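Local coordinates for protein AfJAMM (PDB 1R5X) that is a zinc-binding JAMM (MPN) domain protein that probably acts as a metallopeptidase, at residues F35-S40 against G76-H81. Residues are numbered along the deposited sequence; the frame is centred on the assembly and turned at random.
Sequences FIALLS and GTVHSH. With ZN (zinc ion), chain C.
Ser-80 OG accepts a hydrogen bond from the backbone N of Phe-35 at 2.9 Å, nearly straight at 161°, with OG lying between the backbone N and carbonyl carbon of its own residue (chi1 57°), the rotation that turns the hydroxyl toward Phe-35. An alanine here would remove that acceptor and is likely to leave the Phe-35 N-H without its mate, so that the first residue of 35-40 is held less firmly to the strand that carries the zinc ligands. Farther along, Ala-37 and Val-78 form an antiparallel hydrogen-bonded pair, Ala-37 N to Val-78 O at 2.9 Å and Val-78 N to Ala-37 O at 3.0 Å. The next such pair contributes Leu-39 N to Gly-76 O at 2.8 Å.

One face of the sheet is apolar: Val-78 CG1 sits 3.9 Å from Phe-35 CE2 and equally near Ala-37 CB, while Leu-39 brings CD1 over the carbonyl of Thr-77. Helix 17-30 packs on this face, with Ala-26 and Ala-30 against the Phe-35 side chain and Ile-23 against Val-78. Gly-76, whose backbone angles would jam a CB against the preceding carbonyl, lies beside Leu-39. On the other face Leu-38 CD2 meets Thr-77 CG2 at 3.7 Å, and Thr-77 OG1 turns to His-103 for its hydrogen bond.

Ile-36 rests on the CB of His-79, whose ring leads off to the metal. His-79 NE2 and His-81 NE2 each bind zinc at 2.0 Å, and Asp-92 from helix 90-95 joins them. A central strand ending in a His-X-His pair, completed by an aspartate from the following helix, is the signature of the JAMM zinc site.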
ATOM      1  N   PHE A  35      -2.920  -7.541   6.463  1.00 28.84           N
ATOM      2  CA  PHE A  35      -2.408  -6.370   7.147  1.00 28.35           C
ATOM      3  C   PHE A  35      -3.064  -5.153   6.486  1.00 26.44           C
ATOM      4  O   PHE A  35      -3.191  -5.104   5.267  1.00 26.02           O
ATOM      5  CB  PHE A  35      -0.886  -6.311   6.982  1.00 28.64           C
ATOM      6  CG  PHE A  35      -0.307  -4.938   7.153  1.00 27.17           C
ATOM      7  CD1 PHE A  35      -0.320  -4.307   8.392  1.00 29.46           C
ATOM      8  CD2 PHE A  35       0.248  -4.274   6.066  1.00 27.82           C
ATOM      9  CE1 PHE A  35       0.217  -3.019   8.542  1.00 31.04           C
ATOM     10  CE2 PHE A  35       0.785  -2.996   6.200  1.00 26.49           C
ATOM     11  CZ  PHE A  35       0.771  -2.366   7.437  1.00 28.72           C
ATOM     12  N   ILE A  36      -3.504  -4.187   7.281  1.00 24.62           N
ATOM     13  CA  ILE A  36      -4.101  -2.977   6.719  1.00 25.47           C
ATOM     14  C   ILE A  36      -3.678  -1.742   7.507  1.00 23.04           C
ATOM     15  O   ILE A  36      -3.604  -1.763   8.736  1.00 23.70           O
ATOM     16  CB  ILE A  36      -5.644  -3.038   6.691  1.00 27.38           C
ATOM     17  CG1 ILE A  36      -6.180  -1.779   6.001  1.00 28.77           C
ATOM     18  CG2 ILE A  36      -6.193  -3.145   8.113  1.00 29.38           C
ATOM     19  CD1 ILE A  36      -7.643  -1.822   5.657  1.00 33.16           C
ATOM     20  N   ALA A  37      -3.398  -0.663   6.795  1.00 21.70           N
ATOM     21  CA  ALA A  37      -2.971   0.567   7.441  1.00 20.19           C
ATOM     22  C   ALA A  37      -3.118   1.755   6.505  1.00 20.96           C
ATOM     23  O   ALA A  37      -3.445   1.605   5.321  1.00 20.50           O
ATOM     24  CB  ALA A  37      -1.516   0.430   7.900  1.00 18.69           C
ATOM     25  N   LEU A  38      -2.883   2.944   7.042  1.00 21.70           N
ATOM     26  CA  LEU A  38      -2.981   4.157   6.246  1.00 21.88           C
ATOM     27  C   LEU A  38      -1.609   4.708   5.873  1.00 20.22           C
ATOM     28  O   LEU A  38      -0.619   4.516   6.587  1.00 17.80           O
ATOM     29  CB  LEU A  38      -3.785   5.224   6.991  1.00 20.06           C
ATOM     30  CG  LEU A  38      -5.237   4.867   7.291  1.00 23.48           C
ATOM     31  CD1 LEU A  38      -5.891   6.019   8.051  1.00 24.80           C
ATOM     32  CD2 LEU A  38      -5.987   4.583   5.990  1.00 23.09           C
ATOM     33  N   LEU A  39      -1.569   5.393   4.738  1.00 20.88           N
ATOM     34  CA  LEU A  39      -0.349   5.991   4.214  1.00 22.13           C
ATOM     35  C   LEU A  39      -0.390   7.491   4.399  1.00 21.27           C
ATOM     36  O   LEU A  39      -1.446   8.093   4.376  1.00 23.32           O
ATOM     37  CB  LEU A  39      -0.212   5.688   2.716  1.00 22.57           C
ATOM     38  CG  LEU A  39       0.050   4.235   2.283  1.00 26.02           C
ATOM     39  CD1 LEU A  39      -0.172   4.095   0.781  1.00 23.28           C
ATOM     40  CD2 LEU A  39       1.488   3.839   2.648  1.00 26.01           C
ATOM     41  N   SER A  40       0.772   8.094   4.582  1.00 25.88           N
ATOM     42  CA  SER A  40       0.854   9.540   4.719  1.00 28.40           C
ATOM     43  C   SER A  40       2.289   9.968   4.477  1.00 29.78           C
ATOM     44  O   SER A  40       3.164   9.133   4.202  1.00 29.14           O
ATOM     45  CB  SER A  40       0.398   9.999   6.113  1.00 30.14           C
ATOM     46  OG  SER A  40       0.244  11.412   6.151  1.00 29.91           O
ATOM     47  N   GLY A  76      -3.312   7.654   1.359  1.00 31.40           N
ATOM     48  CA  GLY A  76      -3.960   6.452   0.880  1.00 27.46           C
ATOM     49  C   GLY A  76      -3.917   5.290   1.861  1.00 27.58           C
ATOM     50  O   GLY A  76      -3.770   5.472   3.080  1.00 24.35           O
ATOM     51  N   THR A  77      -4.048   4.083   1.324  1.00 23.93           N
ATOM     52  CA  THR A  77      -4.050   2.889   2.143  1.00 23.53           C
ATOM     53  C   THR A  77      -3.125   1.822   1.616  1.00 22.95           C
ATOM     54  O   THR A  77      -2.634   1.887   0.496  1.00 23.13           O
ATOM     55  CB  THR A  77      -5.449   2.253   2.217  1.00 25.91           C
ATOM     56  OG1 THR A  77      -5.773   1.658   0.948  1.00 28.78           O
ATOM     57  CG2 THR A  77      -6.494   3.298   2.556  1.00 29.77           C
ATOM     58  N   VAL A  78      -2.902   0.830   2.459  1.00 23.62           N
ATOM     59  CA  VAL A  78      -2.079  -0.299   2.126  1.00 23.71           C
ATOM     60  C   VAL A  78      -2.675  -1.505   2.845  1.00 25.56           C
ATOM     61  O   VAL A  78      -3.143  -1.407   3.981  1.00 25.88           O
ATOM     62  CB  VAL A  78      -0.625  -0.099   2.598  1.00 23.36           C
ATOM     63  CG1 VAL A  78      -0.576   0.035   4.121  1.00 24.41           C
ATOM     64  CG2 VAL A  78       0.219  -1.259   2.150  1.00 21.81           C
ATOM     65  N   HIS A  79      -2.699  -2.638   2.162  1.00 27.41           N
ATOM     66  CA  HIS A  79      -3.181  -3.851   2.791  1.00 29.36           C
ATOM     67  C   HIS A  79      -2.637  -5.031   2.020  1.00 28.24           C
ATOM     68  O   HIS A  79      -2.216  -4.890   0.878  1.00 26.50           O
ATOM     69  CB  HIS A  79      -4.712  -3.862   2.911  1.00 33.90           C
ATOM     70  CG  HIS A  79      -5.423  -4.390   1.714  1.00 37.71           C
ATOM     71  ND1 HIS A  79      -5.336  -3.813   0.467  1.00 39.60           N
ATOM     72  CD2 HIS A  79      -6.257  -5.445   1.585  1.00 39.55           C
ATOM     73  CE1 HIS A  79      -6.086  -4.492  -0.381  1.00 41.43           C
ATOM     74  NE2 HIS A  79      -6.657  -5.488   0.274  1.00 41.96           N
ATOM     75  N   SER A  80      -2.613  -6.193   2.653  1.00 26.45           N
ATOM     76  CA  SER A  80      -2.049  -7.367   2.007  1.00 28.33           C
ATOM     77  C   SER A  80      -3.009  -8.506   1.733  1.00 27.92           C
ATOM     78  O   SER A  80      -4.137  -8.526   2.216  1.00 25.76           O
ATOM     79  CB  SER A  80      -0.855  -7.859   2.829  1.00 26.50           C
ATOM     80  OG  SER A  80      -1.249  -8.128   4.163  1.00 31.23           O
ATOM     81  N   HIS A  81      -2.511  -9.445   0.937  1.00 28.68           N
ATOM     82  CA  HIS A  81      -3.233 -10.644   0.525  1.00 27.70           C
ATOM     83  C   HIS A  81      -2.313 -11.832   0.767  1.00 28.58           C
ATOM     84  O   HIS A  81      -1.164 -11.832   0.320  1.00 28.21           O
ATOM     85  CB  HIS A  81      -3.542 -10.582  -0.962  1.00 26.54           C
ATOM     86  CG  HIS A  81      -4.593  -9.583  -1.327  1.00 27.97           C
ATOM     87  ND1 HIS A  81      -4.837  -9.208  -2.632  1.00 27.48           N
ATOM     88  CD2 HIS A  81      -5.483  -8.902  -0.567  1.00 27.59           C
ATOM     89  CE1 HIS A  81      -5.830  -8.338  -2.659  1.00 28.31           C
ATOM     90  NE2 HIS A  81      -6.238  -8.135  -1.419  1.00 28.10           N
TER
HETATM   91 ZN    ZN C 122      -7.613  -6.786  -0.976  1.00 55.82          ZN